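Local atomic coordinates of ParM protein (Staphylococcus aureus, PDB entry 3JS6), a protein that probably polymerises into actin-like filaments that move plasmid DNA copies apart, so that each daughter cell inherits the plasmid. Residues 25-39 and 66-80. Sequence-based numbering, arbitrary orientation.
Sequences FVIPSRIGRKTNENN and FGNDLDKTTNTGKDT
Two torsions of R30 steer its guanidinium between D71 and D79: CG stands anti to the carbonyl carbon (chi1 -70°), and a bend at chi3 (62°) then turns the flat group back across the 66-80 segment. NH2 meets D71 OD1 at 3.0 Å, nearly straight, within the guanidinium plane and on the syn side of the carboxylate, while NE reaches D71 OD2 only weakly. From the edge NH1 bonds D79 OD2, whose modelled position is less certain; that carboxylate stands almost perpendicular to the guanidinium. The arginine thus illustrates how one flat cation can tie two parts of one segment, the weakly bonded helical turn 70-73 and strand 78-79, to the neighbouring strand, with the K78 backbone over one face, offset toward the rim.

The same segments also form a short antiparallel pairing, in which I31 and K78 exchange backbone bonds, I31 N to K78 O and K78 N to I31 O both at 2.9 Å. It adds strand 78-79 to the interrupted strand 23-33, which also pairs with strand 64-66, in the mixed sheet of the actin-like N-terminal domain. Past the ladder, T76 OG1 takes over from a backbone carbonyl, accepting R33 N at 2.7 Å in an almost linear bond.

Where the strand breaks, T80 N bonds S29 O at 3.0 Å. F66, its CG anti to the backbone N (chi1 -177°), brings its ring against I27: I27 CG2 packs off-centre on it as a CH-pi contact, R30 O lies at its edge, and L95 of helix 90-104 also touches this phenylalanine.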
loop_
_atom_site.group_PDB
_atom_site.type_symbol
_atom_site.label_atom_id
_atom_site.label_comp_id
_atom_site.label_asym_id
_atom_site.label_seq_id
_atom_site.Cartn_x
_atom_site.Cartn_y
_atom_site.Cartn_z
ATOM N N PHE A 25 -5.812 7.751 4.306
ATOM C CA PHE A 25 -4.653 8.592 4.023
ATOM C C PHE A 25 -3.627 7.853 3.192
ATOM O O PHE A 25 -3.601 6.626 3.184
ATOM C CB PHE A 25 -3.997 9.107 5.333
ATOM C CG PHE A 25 -3.206 8.063 6.094
ATOM C CD1 PHE A 25 -1.943 7.651 5.652
ATOM C CD2 PHE A 25 -3.735 7.484 7.258
ATOM C CE1 PHE A 25 -1.213 6.687 6.343
ATOM C CE2 PHE A 25 -3.027 6.520 7.959
ATOM C CZ PHE A 25 -1.754 6.114 7.503
ATOM N N VAL A 26 -2.804 8.608 2.461
ATOM C CA VAL A 26 -1.715 8.044 1.674
ATOM C C VAL A 26 -0.608 9.107 1.810
ATOM O O VAL A 26 -0.791 10.254 1.465
ATOM C CB VAL A 26 -2.120 7.755 0.194
ATOM C CG1 VAL A 26 -2.751 8.990 -0.462
ATOM C CG2 VAL A 26 -0.873 7.240 -0.576
ATOM N N ILE A 27 0.503 8.699 2.411
ATOM C CA ILE A 27 1.621 9.580 2.749
ATOM C C ILE A 27 2.914 8.860 2.440
ATOM O O ILE A 27 3.004 7.635 2.630
ATOM C CB ILE A 27 1.562 9.881 4.286
ATOM C CG1 ILE A 27 0.237 10.595 4.604
ATOM C CG2 ILE A 27 2.783 10.701 4.753
ATOM C CD1 ILE A 27 -0.136 10.629 6.088
ATOM N N PRO A 28 3.936 9.600 1.960
ATOM C CA PRO A 28 5.230 8.995 1.643
ATOM C C PRO A 28 5.813 8.312 2.871
ATOM O O PRO A 28 5.663 8.792 3.985
ATOM C CB PRO A 28 6.079 10.192 1.209
ATOM C CG PRO A 28 5.070 11.100 0.565
ATOM C CD PRO A 28 3.899 11.018 1.542
ATOM N N SER A 29 6.481 7.185 2.656
ATOM C CA SER A 29 7.080 6.433 3.749
ATOM C C SER A 29 8.366 7.137 4.209
ATOM O O SER A 29 9.463 6.658 3.971
ATOM C CB SER A 29 7.365 5.006 3.262
ATOM O OG SER A 29 8.037 4.247 4.242
ATOM N N ARG A 30 8.197 8.291 4.852
ATOM C CA ARG A 30 9.292 9.132 5.342
ATOM C C ARG A 30 8.877 9.603 6.714
ATOM O O ARG A 30 7.701 9.770 6.981
ATOM C CB ARG A 30 9.468 10.398 4.471
ATOM C CG ARG A 30 10.018 10.173 3.075
ATOM C CD ARG A 30 9.934 11.456 2.229
ATOM N NE ARG A 30 10.726 12.567 2.766
ATOM C CZ ARG A 30 12.055 12.576 2.832
ATOM N NH1 ARG A 30 12.750 11.524 2.408
ATOM N NH2 ARG A 30 12.690 13.646 3.286
ATOM N N ILE A 31 9.840 9.837 7.585
ATOM C CA ILE A 31 9.521 10.301 8.921
ATOM C C ILE A 31 10.560 11.335 9.360
ATOM O O ILE A 31 11.695 11.320 8.890
ATOM C CB ILE A 31 9.479 9.103 9.897
ATOM C CG1 ILE A 31 8.805 9.506 11.200
ATOM C CG2 ILE A 31 10.888 8.571 10.151
ATOM C CD1 ILE A 31 8.406 8.311 12.048
ATOM N N GLY A 32 10.156 12.245 10.234
ATOM C CA GLY A 32 11.070 13.257 10.732
ATOM C C GLY A 32 10.968 13.387 12.244
ATOM O O GLY A 32 10.322 12.574 12.933
ATOM N N ARG A 33 11.585 14.430 12.774
ATOM C CA ARG A 33 11.568 14.659 14.206
ATOM C C ARG A 33 11.704 16.137 14.414
ATOM O O ARG A 33 12.488 16.788 13.718
ATOM C CB ARG A 33 12.751 13.939 14.868
ATOM C CG ARG A 33 12.966 14.371 16.294
ATOM C CD ARG A 33 13.944 13.464 17.026
ATOM N NE ARG A 33 14.364 14.073 18.286
ATOM C CZ ARG A 33 15.025 13.431 19.238
ATOM N NH1 ARG A 33 15.341 12.153 19.082
ATOM N NH2 ARG A 33 15.376 14.072 20.341
ATOM N N LYS A 34 10.944 16.696 15.342
ATOM C CA LYS A 34 11.089 18.120 15.531
ATOM C C LYS A 34 12.087 18.366 16.636
ATOM O O LYS A 34 11.875 17.985 17.788
ATOM C CB LYS A 34 9.745 18.804 15.815
ATOM C CG LYS A 34 9.056 18.417 17.082
ATOM C CD LYS A 34 7.830 19.291 17.303
ATOM C CE LYS A 34 8.187 20.768 17.392
ATOM N NZ LYS A 34 6.989 21.636 17.614
ATOM N N THR A 35 13.202 18.981 16.251
ATOM C CA THR A 35 14.283 19.298 17.166
ATOM C C THR A 35 14.442 20.805 17.276
ATOM O O THR A 35 14.063 21.541 16.361
ATOM C CB THR A 35 15.594 18.686 16.679
ATOM O OG1 THR A 35 15.804 19.050 15.309
ATOM C CG2 THR A 35 15.547 17.163 16.808
ATOM N N ASN A 36 15.011 21.246 18.396
ATOM C CA ASN A 36 15.211 22.666 18.681
ATOM C C ASN A 36 16.192 23.382 17.763
ATOM O O ASN A 36 16.326 24.606 17.839
ATOM C CB ASN A 36 15.663 22.856 20.132
ATOM C CG ASN A 36 15.737 24.321 20.534
ATOM O OD1 ASN A 36 14.710 24.985 20.691
ATOM N ND2 ASN A 36 16.957 24.833 20.693
ATOM N N GLU A 37 16.888 22.640 16.907
ATOM C CA GLU A 37 17.826 23.282 15.995
ATOM C C GLU A 37 17.027 24.046 14.939
ATOM O O GLU A 37 17.139 23.789 13.740
ATOM C CB GLU A 37 18.744 22.239 15.353
ATOM C CG GLU A 37 19.650 21.536 16.371
ATOM C CD GLU A 37 20.892 20.895 15.744
ATOM O OE1 GLU A 37 21.675 21.617 15.085
ATOM O OE2 GLU A 37 21.092 19.672 15.917
ATOM N N ASN A 38 16.232 25.001 15.421
ATOM C CA ASN A 38 15.356 25.831 14.598
ATOM C C ASN A 38 15.880 26.297 13.254
ATOM O O ASN A 38 17.039 26.699 13.094
ATOM C CB ASN A 38 14.875 27.044 15.391
ATOM C CG ASN A 38 14.069 26.654 16.601
ATOM O OD1 ASN A 38 13.264 25.722 16.544
ATOM N ND2 ASN A 38 14.266 27.370 17.705
ATOM N N ASN A 39 14.973 26.257 12.293
ATOM C CA ASN A 39 15.262 26.630 10.931
ATOM C C ASN A 39 14.885 28.087 10.715
ATOM O O ASN A 39 14.425 28.764 11.636
ATOM C CB ASN A 39 14.467 25.706 10.016
ATOM C CG ASN A 39 14.503 24.263 10.494
ATOM O OD1 ASN A 39 15.551 23.614 10.456
ATOM N ND2 ASN A 39 13.363 23.761 10.967
ATOM N N PHE A 66 5.233 13.276 10.870
ATOM C CA PHE A 66 4.734 12.411 9.802
ATOM C C PHE A 66 3.573 13.073 9.077
ATOM O O PHE A 66 2.657 13.603 9.712
ATOM C CB PHE A 66 4.279 11.086 10.430
ATOM C CG PHE A 66 3.796 10.057 9.445
ATOM C CD1 PHE A 66 4.612 9.612 8.414
ATOM C CD2 PHE A 66 2.518 9.515 9.567
ATOM C CE1 PHE A 66 4.155 8.634 7.511
ATOM C CE2 PHE A 66 2.061 8.543 8.677
ATOM C CZ PHE A 66 2.890 8.105 7.646
ATOM N N GLY A 67 3.610 13.036 7.748
ATOM C CA GLY A 67 2.553 13.647 6.955
ATOM C C GLY A 67 3.033 14.063 5.571
ATOM O O GLY A 67 4.241 14.127 5.297
ATOM N N ASN A 68 2.081 14.342 4.689
ATOM C CA ASN A 68 2.395 14.752 3.323
ATOM C C ASN A 68 3.266 15.999 3.231
ATOM O O ASN A 68 4.061 16.134 2.299
ATOM C CB ASN A 68 1.100 14.995 2.555
ATOM C CG ASN A 68 0.425 13.713 2.172
ATOM O OD1 ASN A 68 1.018 12.895 1.484
ATOM N ND2 ASN A 68 -0.817 13.521 2.615
ATOM N N ASP A 69 3.122 16.913 4.187
ATOM C CA ASP A 69 3.906 18.152 4.156
ATOM C C ASP A 69 5.132 18.115 5.050
ATOM O O ASP A 69 5.667 19.169 5.435
ATOM C CB ASP A 69 3.043 19.342 4.567
ATOM C CG ASP A 69 2.044 19.731 3.504
ATOM O OD1 ASP A 69 2.334 19.496 2.320
ATOM O OD2 ASP A 69 0.977 20.282 3.850
ATOM N N LEU A 70 5.587 16.906 5.364
ATOM C CA LEU A 70 6.748 16.721 6.220
ATOM C C LEU A 70 7.912 17.674 5.928
ATOM O O LEU A 70 8.393 18.381 6.820
ATOM C CB LEU A 70 7.276 15.283 6.096
ATOM C CG LEU A 70 8.537 15.009 6.933
ATOM C CD1 LEU A 70 8.235 15.260 8.427
ATOM C CD2 LEU A 70 9.009 13.568 6.723
ATOM N N ASP A 71 8.369 17.667 4.676
ATOM C CA ASP A 71 9.525 18.462 4.279
ATOM C C ASP A 71 9.297 19.970 4.260
ATOM O O ASP A 71 10.249 20.747 4.119
ATOM C CB ASP A 71 10.058 17.946 2.931
ATOM C CG ASP A 71 10.399 16.451 2.977
ATOM O OD1 ASP A 71 10.876 15.950 4.031
ATOM O OD2 ASP A 71 10.190 15.768 1.956
ATOM N N LYS A 72 8.038 20.378 4.411
ATOM C CA LYS A 72 7.704 21.802 4.476
ATOM C C LYS A 72 7.813 22.289 5.919
ATOM O O LYS A 72 7.803 23.504 6.192
ATOM C CB LYS A 72 6.285 22.054 3.946
ATOM C CG LYS A 72 6.177 21.828 2.446
ATOM C CD LYS A 72 4.817 22.188 1.861
ATOM C CE LYS A 72 4.795 21.810 0.380
ATOM N NZ LYS A 72 3.517 22.161 -0.300
ATOM N N THR A 73 7.951 21.359 6.861
ATOM C CA THR A 73 8.044 21.784 8.255
ATOM C C THR A 73 9.350 21.429 8.941
ATOM O O THR A 73 9.646 21.919 10.037
ATOM C CB THR A 73 6.843 21.233 9.097
ATOM O OG1 THR A 73 6.663 22.053 10.253
ATOM C CG2 THR A 73 7.101 19.809 9.558
ATOM N N THR A 74 10.160 20.600 8.303
ATOM C CA THR A 74 11.406 20.205 8.920
ATOM C C THR A 74 12.420 19.819 7.859
ATOM O O THR A 74 12.082 19.636 6.689
ATOM C CB THR A 74 11.165 18.998 9.877
ATOM O OG1 THR A 74 12.381 18.647 10.554
ATOM C CG2 THR A 74 10.679 17.787 9.074
ATOM N N ASN A 75 13.651 19.665 8.286
ATOM C CA ASN A 75 14.676 19.289 7.388
ATOM C C ASN A 75 15.094 17.878 7.790
ATOM O O ASN A 75 15.885 17.236 7.116
ATOM C CB ASN A 75 15.847 20.286 7.445
ATOM C CG ASN A 75 15.500 21.581 6.747
ATOM O OD1 ASN A 75 15.316 21.599 5.532
ATOM N ND2 ASN A 75 15.403 22.659 7.520
ATOM N N THR A 76 14.494 17.360 8.943
ATOM C CA THR A 76 14.824 15.991 9.482
ATOM C C THR A 76 14.195 14.835 8.697
ATOM O O THR A 76 14.496 13.686 8.994
ATOM C CB THR A 76 14.413 15.852 10.976
ATOM O OG1 THR A 76 12.990 16.037 11.093
ATOM C CG2 THR A 76 15.135 16.877 11.823
ATOM N N GLY A 77 13.358 15.109 7.718
ATOM C CA GLY A 77 12.697 14.074 6.929
ATOM C C GLY A 77 13.673 13.069 6.326
ATOM O O GLY A 77 14.671 13.461 5.710
ATOM N N LYS A 78 13.362 11.790 6.505
ATOM C CA LYS A 78 14.194 10.728 5.950
ATOM C C LYS A 78 13.315 9.547 5.527
ATOM O O LYS A 78 12.280 9.309 6.139
ATOM C CB LYS A 78 15.212 10.298 6.998
ATOM C CG LYS A 78 16.007 9.086 6.581
ATOM C CD LYS A 78 16.877 8.564 7.715
ATOM C CE LYS A 78 17.993 9.534 8.074
ATOM N NZ LYS A 78 18.921 8.954 9.085
ATOM N N ASP A 79 13.703 8.827 4.491
ATOM C CA ASP A 79 12.921 7.667 4.057
ATOM C C ASP A 79 13.052 6.583 5.127
ATOM O O ASP A 79 14.094 6.456 5.739
ATOM C CB ASP A 79 13.449 7.139 2.714
ATOM C CG ASP A 79 13.100 8.054 1.544
ATOM O OD1 ASP A 79 13.773 7.978 0.504
ATOM O OD2 ASP A 79 12.143 8.843 1.660
ATOM N N THR A 80 11.996 5.813 5.369
ATOM C CA THR A 80 12.062 4.747 6.371
ATOM C C THR A 80 12.637 3.463 5.775
ATOM O O THR A 80 12.549 3.235 4.577
ATOM C CB THR A 80 10.664 4.403 6.941
ATOM O OG1 THR A 80 9.792 4.075 5.860
ATOM C CG2 THR A 80 10.074 5.618 7.719
HETATM O O HOH W 1 -3.636 11.668 2.566
HETATM O O HOH W 2 10.827 4.942 2.056
HETATM O O HOH W 3 5.924 11.719 6.251
HETATM O O HOH W 4 14.736 20.759 10.887
#